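Local coordinates for protein rhodopsin (Todarodes pacificus, PDB 2Z73) that detects dim light through bound 11-cis retinal and, on its isomerization to all-trans, activates G-protein signalling to phospholipase C in squid vision, at residues 28-31 and 32-35; 108-111 and 112-116; 260-263 and 264-268; 282-286 and 287-291; 337-341 and 342-346. All blocks are in the same frame, centred on the assembly; numbering follows the deposited sequence.

Interaction 1: 28-31 and 32-35; sequences QVPD and AVYY
Val29 and Tyr34 cross at about a right angle. Val29 CG2 sits over one face of the Tyr34 ring, 3.7 Å from the ring centroid and displaced toward its rim, in a CH-pi contact. Gln28 comes to the same ring from another direction. Its CG lies in the ring plane at the edge, 3.2 Å from Tyr34 OH. The amide plane is turned 88° from the ring plane. From there Gln28 NE2 donates to Tyr34 OH at 3.0 Å, with the oxygen in the amide plane. The Gln28 chain is extended, with CG opposite the backbone N (chi1 180°), and this carries the amide out to the hydroxyl. A water lies 2.8 Å from Tyr34 OH and accepts from the backbone N of Val29. A phenylalanine in place of Tyr34 would probably leave the Gln28 amide without its acceptor and the water with Val29 N but not the hydroxyl. The contact forms the extracellular start of transmembrane helix 1. Pro30 holds the N-cap position of helix 31-61, and Pro30 O accepts from Val33 N at 2.9 Å. Its ring also packs on Val33, with Pro30 CD 3.6 Å from Val33 CG2. Tyr295 of helix 294-306 touches Val29, Pro30 and Val33. One turn on, Tyr35 runs alongside Asp31, and Asp31 O lies over one face of the Tyr35 ring. The Asp31 carboxylate forms a salt bridge with Lys99.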
# COMPACT_ATOMS: atom_id res chain seq x y z
N GLN A 28 -23.12 15.70 17.80
CA GLN A 28 -22.12 16.15 16.86
C GLN A 28 -20.81 16.48 17.56
O GLN A 28 -20.79 17.29 18.49
CB GLN A 28 -22.62 17.36 16.10
CG GLN A 28 -21.63 17.89 15.11
CD GLN A 28 -22.22 18.98 14.26
OE1 GLN A 28 -22.91 19.86 14.76
NE2 GLN A 28 -21.95 18.92 12.96
N VAL A 29 -19.73 15.86 17.10
CA VAL A 29 -18.41 16.09 17.66
C VAL A 29 -18.10 17.57 17.57
O VAL A 29 -18.65 18.28 16.75
CB VAL A 29 -17.34 15.28 16.89
CG1 VAL A 29 -17.69 13.80 16.93
CG2 VAL A 29 -17.23 15.78 15.44
N PRO A 30 -17.19 18.06 18.43
CA PRO A 30 -16.80 19.47 18.48
C PRO A 30 -16.15 19.99 17.19
O PRO A 30 -15.57 19.22 16.42
CB PRO A 30 -15.82 19.51 19.65
CG PRO A 30 -16.25 18.35 20.51
CD PRO A 30 -16.51 17.29 19.48
N ASP A 31 -16.24 21.30 16.97
CA ASP A 31 -15.65 21.93 15.79
C ASP A 31 -14.18 21.57 15.65
O ASP A 31 -13.72 21.17 14.57
CB ASP A 31 -15.77 23.45 15.89
CG ASP A 31 -17.20 23.93 15.84
OD1 ASP A 31 -18.12 23.09 15.77
OD2 ASP A 31 -17.41 25.16 15.89
N ALA A 32 -13.43 21.71 16.73
CA ALA A 32 -12.01 21.43 16.73
C ALA A 32 -11.70 20.05 16.17
O ALA A 32 -10.64 19.84 15.58
CB ALA A 32 -11.45 21.56 18.13
N VAL A 33 -12.63 19.12 16.35
CA VAL A 33 -12.40 17.76 15.86
C VAL A 33 -12.55 17.69 14.35
O VAL A 33 -11.81 16.96 13.67
CB VAL A 33 -13.39 16.76 16.49
CG1 VAL A 33 -13.14 15.37 15.93
CG2 VAL A 33 -13.23 16.76 18.00
N TYR A 34 -13.51 18.42 13.82
CA TYR A 34 -13.74 18.44 12.39
C TYR A 34 -12.55 19.10 11.72
O TYR A 34 -12.04 18.60 10.71
CB TYR A 34 -15.00 19.24 12.04
CG TYR A 34 -16.29 18.51 12.26
CD1 TYR A 34 -17.14 18.86 13.31
CD2 TYR A 34 -16.71 17.51 11.37
CE1 TYR A 34 -18.38 18.24 13.47
CE2 TYR A 34 -17.94 16.88 11.52
CZ TYR A 34 -18.78 17.25 12.56
OH TYR A 34 -20.01 16.66 12.68
N TYR A 35 -12.12 20.22 12.29
CA TYR A 35 -11.00 21.00 11.78
C TYR A 35 -9.69 20.21 11.80
O TYR A 35 -8.90 20.26 10.86
CB TYR A 35 -10.86 22.28 12.60
CG TYR A 35 -12.11 23.14 12.51
CD1 TYR A 35 -12.41 24.09 13.48
CD2 TYR A 35 -13.00 22.98 11.45
CE1 TYR A 35 -13.58 24.86 13.40
CE2 TYR A 35 -14.16 23.73 11.36
CZ TYR A 35 -14.45 24.66 12.33
OH TYR A 35 -15.62 25.38 12.23
O HOH W 1 -20.20 14.50 14.39

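Interaction 2: 108-111 and 112-116. With RET (retinal), chain D.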
# COMPACT_ATOMS: atom_id res chain seq x y z
N CYS A 108 -19.51 10.75 -3.47
CA CYS A 108 -19.35 9.82 -2.36
C CYS A 108 -19.02 8.44 -2.89
O CYS A 108 -18.08 7.79 -2.42
CB CYS A 108 -20.65 9.78 -1.55
SG CYS A 108 -20.76 8.68 -0.08
N LYS A 109 -19.79 7.98 -3.87
CA LYS A 109 -19.56 6.66 -4.45
C LYS A 109 -18.15 6.61 -5.04
O LYS A 109 -17.37 5.71 -4.74
CB LYS A 109 -20.59 6.37 -5.53
CG LYS A 109 -22.02 6.52 -5.04
CD LYS A 109 -23.01 6.17 -6.12
CE LYS A 109 -24.43 6.28 -5.60
NZ LYS A 109 -25.41 5.70 -6.56
N VAL A 110 -17.83 7.59 -5.87
CA VAL A 110 -16.52 7.66 -6.49
C VAL A 110 -15.46 7.65 -5.40
O VAL A 110 -14.45 6.96 -5.49
CB VAL A 110 -16.36 8.94 -7.32
CG1 VAL A 110 -14.88 9.20 -7.60
CG2 VAL A 110 -17.15 8.80 -8.63
N TYR A 111 -15.71 8.43 -4.35
CA TYR A 111 -14.77 8.52 -3.24
C TYR A 111 -14.55 7.14 -2.63
O TYR A 111 -13.44 6.63 -2.62
CB TYR A 111 -15.29 9.49 -2.20
CG TYR A 111 -14.38 9.69 -1.01
CD1 TYR A 111 -13.69 10.90 -0.85
CD2 TYR A 111 -14.23 8.71 -0.03
CE1 TYR A 111 -12.87 11.11 0.27
CE2 TYR A 111 -13.42 8.91 1.08
CZ TYR A 111 -12.75 10.11 1.22
OH TYR A 111 -11.94 10.31 2.32
N GLY A 112 -15.62 6.55 -2.11
CA GLY A 112 -15.51 5.25 -1.48
C GLY A 112 -14.95 4.17 -2.39
O GLY A 112 -14.14 3.35 -1.95
N PHE A 113 -15.39 4.17 -3.65
CA PHE A 113 -14.95 3.20 -4.65
C PHE A 113 -13.45 3.32 -4.97
O PHE A 113 -12.76 2.32 -5.16
CB PHE A 113 -15.78 3.39 -5.91
CG PHE A 113 -15.38 2.51 -7.06
CD1 PHE A 113 -15.25 1.14 -6.90
CD2 PHE A 113 -15.17 3.06 -8.32
CE1 PHE A 113 -14.92 0.32 -7.97
CE2 PHE A 113 -14.85 2.24 -9.41
CZ PHE A 113 -14.72 0.87 -9.23
N ILE A 114 -12.97 4.56 -5.03
CA ILE A 114 -11.58 4.83 -5.31
C ILE A 114 -10.73 4.44 -4.11
O ILE A 114 -9.61 3.93 -4.25
CB ILE A 114 -11.37 6.33 -5.60
CG1 ILE A 114 -11.91 6.66 -6.98
CG2 ILE A 114 -9.89 6.69 -5.49
CD1 ILE A 114 -11.16 5.99 -8.12
N GLY A 115 -11.27 4.67 -2.92
CA GLY A 115 -10.56 4.33 -1.71
C GLY A 115 -10.37 2.83 -1.64
O GLY A 115 -9.28 2.34 -1.33
N GLY A 116 -11.43 2.10 -1.96
CA GLY A 116 -11.34 0.65 -1.90
C GLY A 116 -10.51 0.04 -3.00
O GLY A 116 -9.69 -0.85 -2.77
C1 RET D . -10.92 -4.01 4.31
C2 RET D . -9.80 -4.72 5.14
C3 RET D . -8.44 -4.04 5.12
C4 RET D . -7.95 -3.72 3.70
C5 RET D . -9.02 -3.04 2.84
C6 RET D . -10.36 -3.16 3.10
C7 RET D . -11.42 -2.47 2.24
C8 RET D . -11.66 -1.09 2.23
C9 RET D . -12.57 -0.25 1.43
C10 RET D . -12.47 1.05 1.72
C11 RET D . -13.11 2.21 1.14
C12 RET D . -12.96 3.52 1.49
C13 RET D . -12.23 4.25 2.60
C14 RET D . -12.20 5.62 2.62
C15 RET D . -11.54 6.40 3.67
C16 RET D . -11.91 -5.06 3.82
C17 RET D . -11.70 -3.14 5.34
C18 RET D . -8.37 -2.27 1.73
C19 RET D . -13.46 -0.87 0.38
C20 RET D . -11.56 3.38 3.68
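Tyr111 passes Gly112 and ends beside the retinal. Its CB merely flanks Gly112 N, the next amide of the chain. The ring then passes with its edge toward that nitrogen, Tyr111 CD2 coming to 3.3 Å from Gly112 N. Further out, Tyr111 CE2 is 3.8 Å from retinal C14. At the tip, OH is hydrogen-bonded to Asn87 O and Lys305 NZ. Lys305 is the residue that carries retinal as a retinylidene group. The ring reaches this end of the polyene because CG points opposite the backbone N (chi1 -178°). A phenylalanine here is likely to leave Asn87 O and Lys305 NZ without this hydroxyl and the ring end less firmly placed. The segment opens transmembrane helix 3 of the rhodopsin fold and forms one wall of the retinal pocket. Cys108 ties this end of the helix to Cys186 by a disulfide. Regular helical bonds join the turns, among them Gly115 N to Tyr111 O at 2.9 Å. Gly112 O is 3.5 Å from retinal C11. Gly115 and Gly116 let the chromophore lie close to the backbone, Gly116 CA being 3.5 Å from retinal C19. A CB on Gly115 would clash with C12 of the polyene, one on Gly116 with the C19 methyl. On another side of the helix, Val110 and Ile114 run side by side, Val110 CG1 lying 4.0 Å from Ile114 CG1.

Interaction 3: 260-263 and 264-268; sequences AKIS and IVIVS
Ile266 lies one turn along from Ile262, and their CG2 methyls make a loose contact, Ile262 CG2 to Ile266 CG2 being 4.5 Å. The same Ile266 CG2 is 3.7 Å from Ile262 O. The first torsion of Ile266 (chi1 63°) sets CG2 beside its own backbone N, and so next to the preceding turn. Beneath this overlap runs the helix ladder. Ile266 N donates to Ile262 O at 3.1 Å in a fairly straight bond (161°). Val265 N binds Lys261 O and Ile264 N binds Ala260 O in the same pattern. The beta-branched side chains rest on these carbonyls. Val265 CG2 is 3.7 Å from Lys261 O, and Ile264 CB is 3.3 Å from the same oxygen. The segment is where helix 246-286 enters the membrane from the cytoplasmic side, as transmembrane helix 6 of the seven-helix receptor fold. In rhodopsin-family receptors this end of the helix is known to swing outward on activation. Its buried side meets two motifs of the receptor family. Ala260 and Ser263 touch Arg133, the arginine of the D/ERY motif on helix 104-138. Ile262 packs on Tyr315 and Ile266 on Asn311, both of the NPxxY motif. Ser263 turns its OG back along its own helix to bond Leu259 O, so the buried hydroxyl is satisfied within the helix. Tyr220 of helix 195-224 touches Ser263 and Ile264. Ile264 and Val265 are on the surface, as suits a helix bordering the membrane.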
# COMPACT_ATOMS: atom_id res chain seq x y z
N ALA A 260 13.92 -7.21 -0.29
CA ALA A 260 12.91 -8.13 0.22
C ALA A 260 12.50 -7.63 1.59
O ALA A 260 11.31 -7.59 1.93
CB ALA A 260 13.47 -9.53 0.31
N LYS A 261 13.50 -7.26 2.38
CA LYS A 261 13.24 -6.73 3.71
C LYS A 261 12.31 -5.53 3.56
O LYS A 261 11.24 -5.49 4.17
CB LYS A 261 14.55 -6.31 4.38
CG LYS A 261 15.31 -7.45 5.01
CD LYS A 261 16.69 -6.99 5.48
CE LYS A 261 17.36 -8.00 6.39
NZ LYS A 261 17.45 -9.35 5.77
N ILE A 262 12.71 -4.56 2.75
CA ILE A 262 11.88 -3.37 2.51
C ILE A 262 10.43 -3.76 2.25
O ILE A 262 9.51 -3.25 2.91
CB ILE A 262 12.38 -2.58 1.28
CG1 ILE A 262 13.83 -2.15 1.48
CG2 ILE A 262 11.52 -1.34 1.08
CD1 ILE A 262 14.44 -1.48 0.28
N SER A 263 10.23 -4.67 1.29
CA SER A 263 8.90 -5.14 0.92
C SER A 263 8.07 -5.51 2.14
O SER A 263 6.88 -5.19 2.21
CB SER A 263 9.00 -6.38 0.04
OG SER A 263 9.78 -6.12 -1.10
N ILE A 264 8.70 -6.20 3.08
CA ILE A 264 8.04 -6.64 4.29
C ILE A 264 7.66 -5.47 5.17
O ILE A 264 6.57 -5.46 5.75
CB ILE A 264 8.93 -7.63 5.08
CG1 ILE A 264 8.63 -9.05 4.61
CG2 ILE A 264 8.71 -7.49 6.59
CD1 ILE A 264 9.53 -10.12 5.23
N VAL A 265 8.52 -4.47 5.27
CA VAL A 265 8.17 -3.32 6.11
C VAL A 265 6.96 -2.57 5.57
O VAL A 265 6.09 -2.16 6.34
CB VAL A 265 9.35 -2.33 6.25
CG1 VAL A 265 8.94 -1.17 7.15
CG2 VAL A 265 10.55 -3.03 6.82
N ILE A 266 6.88 -2.39 4.25
CA ILE A 266 5.76 -1.67 3.67
C ILE A 266 4.48 -2.50 3.80
O ILE A 266 3.38 -1.95 3.92
CB ILE A 266 6.02 -1.28 2.19
CG1 ILE A 266 6.19 -2.53 1.33
CG2 ILE A 266 7.28 -0.41 2.10
CD1 ILE A 266 6.45 -2.21 -0.15
N VAL A 267 4.64 -3.82 3.78
CA VAL A 267 3.49 -4.71 3.95
C VAL A 267 3.04 -4.58 5.41
O VAL A 267 1.85 -4.45 5.70
CB VAL A 267 3.86 -6.18 3.65
CG1 VAL A 267 2.81 -7.12 4.21
CG2 VAL A 267 3.94 -6.38 2.16
N SER A 268 4.00 -4.61 6.33
CA SER A 268 3.68 -4.50 7.75
C SER A 268 2.98 -3.18 7.99
O SER A 268 2.06 -3.10 8.81
CB SER A 268 4.96 -4.54 8.58
OG SER A 268 5.85 -5.52 8.08

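Interaction 4: 282-286 and 287-291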
# COMPACT_ATOMS: atom_id res chain seq x y z
N LEU A 282 -15.91 -5.00 11.08
CA LEU A 282 -16.46 -6.32 11.38
C LEU A 282 -17.35 -6.33 12.61
O LEU A 282 -18.36 -7.02 12.63
CB LEU A 282 -15.32 -7.33 11.55
CG LEU A 282 -14.74 -7.76 10.21
CD1 LEU A 282 -13.57 -8.70 10.42
CD2 LEU A 282 -15.83 -8.43 9.38
N LEU A 283 -16.99 -5.56 13.63
CA LEU A 283 -17.80 -5.49 14.83
C LEU A 283 -19.16 -4.91 14.47
O LEU A 283 -20.19 -5.39 14.92
CB LEU A 283 -17.14 -4.58 15.88
CG LEU A 283 -16.08 -5.18 16.82
CD1 LEU A 283 -15.03 -5.96 16.04
CD2 LEU A 283 -15.45 -4.05 17.60
N ALA A 284 -19.15 -3.89 13.62
CA ALA A 284 -20.38 -3.24 13.20
C ALA A 284 -21.26 -4.17 12.38
O ALA A 284 -22.48 -4.04 12.37
CB ALA A 284 -20.05 -1.98 12.40
N GLN A 285 -20.64 -5.12 11.69
CA GLN A 285 -21.40 -6.04 10.85
C GLN A 285 -21.71 -7.37 11.53
O GLN A 285 -22.63 -8.09 11.10
CB GLN A 285 -20.62 -6.30 9.55
CG GLN A 285 -21.23 -7.35 8.63
CD GLN A 285 -22.53 -6.90 7.99
OE1 GLN A 285 -23.15 -7.65 7.24
NE2 GLN A 285 -22.94 -5.68 8.29
N PHE A 286 -20.97 -7.70 12.58
CA PHE A 286 -21.17 -8.97 13.28
C PHE A 286 -21.24 -8.88 14.79
O PHE A 286 -21.72 -9.81 15.43
CB PHE A 286 -20.06 -9.94 12.91
CG PHE A 286 -20.07 -10.36 11.47
CD1 PHE A 286 -18.94 -10.21 10.68
CD2 PHE A 286 -21.19 -10.97 10.91
CE1 PHE A 286 -18.92 -10.65 9.37
CE2 PHE A 286 -21.18 -11.41 9.60
CZ PHE A 286 -20.04 -11.25 8.83
N GLY A 287 -20.77 -7.78 15.37
CA GLY A 287 -20.79 -7.65 16.81
C GLY A 287 -21.61 -6.50 17.37
O GLY A 287 -22.61 -6.10 16.78
N PRO A 288 -21.21 -5.97 18.53
CA PRO A 288 -21.89 -4.86 19.21
C PRO A 288 -21.81 -3.54 18.44
O PRO A 288 -20.86 -2.77 18.59
CB PRO A 288 -21.16 -4.76 20.55
CG PRO A 288 -20.66 -6.15 20.76
CD PRO A 288 -20.17 -6.53 19.40
N LEU A 289 -22.82 -3.26 17.62
CA LEU A 289 -22.82 -2.01 16.87
C LEU A 289 -22.70 -0.83 17.82
O LEU A 289 -22.27 0.24 17.41
CB LEU A 289 -24.11 -1.86 16.06
CG LEU A 289 -24.29 -0.54 15.29
CD1 LEU A 289 -23.29 -0.48 14.12
CD2 LEU A 289 -25.72 -0.44 14.77
N GLU A 290 -23.07 -1.03 19.08
CA GLU A 290 -23.00 0.06 20.05
C GLU A 290 -21.56 0.46 20.33
O GLU A 290 -21.30 1.49 20.94
CB GLU A 290 -23.72 -0.28 21.36
CG GLU A 290 -23.46 -1.67 21.91
CD GLU A 290 -24.33 -2.73 21.27
OE1 GLU A 290 -24.20 -3.91 21.64
OE2 GLU A 290 -25.16 -2.37 20.41
N TRP A 291 -20.63 -0.37 19.86
CA TRP A 291 -19.22 -0.07 20.04
C TRP A 291 -18.77 0.91 18.97
O TRP A 291 -17.97 1.81 19.23
CB TRP A 291 -18.38 -1.35 19.94
CG TRP A 291 -18.52 -2.27 21.11
CD1 TRP A 291 -19.08 -1.98 22.32
CD2 TRP A 291 -18.03 -3.61 21.21
NE1 TRP A 291 -18.97 -3.05 23.17
CE2 TRP A 291 -18.33 -4.07 22.51
CE3 TRP A 291 -17.37 -4.47 20.33
CZ2 TRP A 291 -17.99 -5.36 22.95
CZ3 TRP A 291 -17.03 -5.75 20.77
CH2 TRP A 291 -17.34 -6.18 22.07
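Apolar contact between Leu283 and Trp291 joins the two segments at one side. The side chains cross at about a right angle. Leu283 comes to the edge of the indole, near its plane, with CD2 3.4 Å from Trp291 CE3. Its CG lies in the indole plane, 3.8 Å from the same CE3 of Trp291. Within 287-291, Pro288 CB sits over the centre of the Trp291 ring, 3.4 Å above its plane. The indole therefore meets the proline on a face and the leucine at an edge. A second apolar pair is smaller: Leu289 CD1 touches Ala284 CB at 4.0 Å. Leu289 reaches it with CG opposite its backbone N (chi1 176°).

Backbone hydrogen bonding across the turn rests on Gly287. Gly287 N donates to Leu283 O; the 2.5 Å of the model is unusually short, so its exact length is doubtful. A side chain at Gly287 would be tight against Leu283 O and would run into Pro288 CD. On the far side of the turn, Trp291 N binds Pro288 O at 2.7 Å.

Polar contacts to a neighbouring loop and to helix 195-224 surround the turn. Arg193 NH1 bonds both Ala284 O and Gly287 O. Gln285 NE2 donates to Ser192 O and Tyr190 O, while Arg198 NH2 bonds Gln285 O. Together the two segments form the end of transmembrane helix 6 and most of the third extracellular loop, the short link to helix 7 in the rhodopsin-type seven-helix bundle.

Interaction 5: 337-341 and 342-346; sequences CQFDD and KETED. With PLM (palmitic acid), chain F.
Phe339 meets Glu343 and Thr344 along its edge. Glu343 OE2 is 3.0 Å from Phe339 CD1, with the carboxylate plane turned 74° from the ring. Thr344 CG2 lies in the ring plane, 3.9 Å from Phe339 CZ. The backbone of the turn sets both partners there. Glu343 N donates to Asp340 O at 3.1 Å. Asp341 O takes two bonds from Thr344. Thr344 OG1 donates to it at 2.8 Å, in the carbonyl plane and on a lone pair, while Thr344 N reaches Asp341 O at 2.9 Å. The hydroxyl comes back to this carbonyl because OG1 stands between its own backbone N and carbonyl carbon (chi1 50°). The turn leads into helix 345-351 of the cytoplasmic tail, just after the palmitoylation site. Cys337 SG is bonded to palmitate C1 at 1.8 Å, a thioester, consistent with anchoring the tail at the membrane. Behind this first shell stands helix 320-329, earlier in the chain. Its Arg323 forms a salt bridge with Glu343 OE2 and bonds Cys337 O, and Glu324 and Ser327 touch Phe339. A weak bond from Asp340 N to Glu343 OE1 may add a little to the hold on the carboxylate.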
# COMPACT_ATOMS: atom_id res chain seq x y z
N CYS A 337 18.51 12.44 6.35
CA CYS A 337 18.82 11.08 5.92
C CYS A 337 19.94 11.09 4.88
O CYS A 337 19.88 10.38 3.88
CB CYS A 337 17.57 10.46 5.32
SG CYS A 337 16.07 11.30 5.90
N GLN A 338 20.96 11.91 5.13
CA GLN A 338 22.09 12.06 4.22
C GLN A 338 22.58 10.80 3.51
O GLN A 338 22.79 9.76 4.13
CB GLN A 338 23.26 12.71 4.96
CG GLN A 338 23.83 13.90 4.20
CD GLN A 338 22.78 14.96 3.93
OE1 GLN A 338 22.33 15.64 4.85
NE2 GLN A 338 22.38 15.09 2.67
N PHE A 339 22.76 10.91 2.20
CA PHE A 339 23.22 9.81 1.38
C PHE A 339 24.74 9.72 1.31
O PHE A 339 25.45 10.71 1.50
CB PHE A 339 22.67 9.95 -0.05
CG PHE A 339 23.18 8.90 -0.99
CD1 PHE A 339 22.79 7.57 -0.85
CD2 PHE A 339 24.07 9.23 -2.01
CE1 PHE A 339 23.28 6.59 -1.70
CE2 PHE A 339 24.57 8.25 -2.87
CZ PHE A 339 24.17 6.93 -2.71
N ASP A 340 25.23 8.51 1.05
CA ASP A 340 26.66 8.26 0.94
C ASP A 340 26.93 7.20 -0.12
O ASP A 340 26.10 6.32 -0.35
CB ASP A 340 27.24 7.77 2.26
CG ASP A 340 28.66 7.31 2.11
OD1 ASP A 340 29.54 8.17 1.87
OD2 ASP A 340 28.91 6.09 2.22
N ASP A 341 28.09 7.28 -0.75
CA ASP A 341 28.46 6.33 -1.80
C ASP A 341 28.42 4.89 -1.32
O ASP A 341 27.95 4.00 -2.04
CB ASP A 341 29.86 6.65 -2.31
CG ASP A 341 30.05 8.12 -2.60
OD1 ASP A 341 31.19 8.53 -2.94
OD2 ASP A 341 29.06 8.87 -2.48
N LYS A 342 28.92 4.65 -0.11
CA LYS A 342 28.96 3.31 0.45
C LYS A 342 27.63 2.57 0.44
O LYS A 342 27.60 1.34 0.53
CB LYS A 342 29.51 3.34 1.88
CG LYS A 342 31.03 3.41 1.96
CD LYS A 342 31.52 3.22 3.40
CE LYS A 342 33.01 2.86 3.46
NZ LYS A 342 33.91 3.93 2.93
N GLU A 343 26.52 3.30 0.32
CA GLU A 343 25.20 2.68 0.31
C GLU A 343 24.93 1.89 -0.97
O GLU A 343 24.09 0.98 -0.98
CB GLU A 343 24.12 3.76 0.48
CG GLU A 343 24.36 4.74 1.62
CD GLU A 343 23.19 5.70 1.83
OE1 GLU A 343 23.31 6.64 2.64
OE2 GLU A 343 22.14 5.51 1.17
N THR A 344 25.64 2.22 -2.04
CA THR A 344 25.45 1.57 -3.33
C THR A 344 26.50 0.52 -3.70
O THR A 344 26.43 -0.10 -4.75
CB THR A 344 25.38 2.62 -4.45
OG1 THR A 344 26.50 3.51 -4.34
CG2 THR A 344 24.09 3.42 -4.35
N GLU A 345 27.48 0.33 -2.82
CA GLU A 345 28.55 -0.62 -3.06
C GLU A 345 28.07 -2.01 -3.45
O GLU A 345 28.45 -2.52 -4.51
CB GLU A 345 29.44 -0.72 -1.82
CG GLU A 345 30.06 0.61 -1.42
CD GLU A 345 30.87 0.50 -0.15
OE1 GLU A 345 30.31 0.06 0.88
OE2 GLU A 345 32.07 0.86 -0.17
N ASP A 346 27.24 -2.62 -2.61
CA ASP A 346 26.73 -3.95 -2.89
C ASP A 346 26.09 -4.08 -4.27
O ASP A 346 26.08 -5.17 -4.85
CB ASP A 346 25.72 -4.39 -1.82
CG ASP A 346 26.39 -4.90 -0.55
OD1 ASP A 346 27.05 -4.11 0.14
OD2 ASP A 346 26.25 -6.11 -0.26
C1 PLM F . 14.44 10.78 5.35
O2 PLM F . 14.33 9.95 4.46
C2 PLM F . 13.20 11.52 5.86
C3 PLM F . 12.41 12.25 4.76
C4 PLM F . 11.45 13.26 5.38
C5 PLM F . 10.03 12.85 5.17
C6 PLM F . 9.11 13.86 5.80
C7 PLM F . 8.37 13.24 6.97
C8 PLM F . 7.42 14.23 7.65
C9 PLM F . 6.24 13.52 8.28
CA PLM F . 6.03 13.94 9.72
CB PLM F . 5.22 12.90 10.46
CC PLM F . 4.55 13.49 11.68
CD PLM F . 3.74 12.43 12.41
CE PLM F . 4.21 12.30 13.84
CF PLM F . 4.84 10.95 14.11
CG PLM F . 5.32 10.82 15.56

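How the interactions relate
Interactions 1 and 4 lie at the extracellular end of the seven-helix bundle, interaction 5 in the cytoplasmic tail. Interactions 1 and 5 are surface contacts, and interaction 4 is partly buried. In these three, helix ends and loops are fixed by turn bonds, aromatic side chains and charged partners. Interaction 3 is buried and interaction 2 partly buried. Both are plain helical turns, but their surroundings differ. Interaction 2 is lined with glycines against retinal, while interaction 3 carries isoleucines and valines between helices and membrane. Interactions 3 and 4 share helix 246-286, with centres about 31 Å apart. Interactions 4 and 5 sit on opposite sides of the chain's centre, about 49 Å apart between centres.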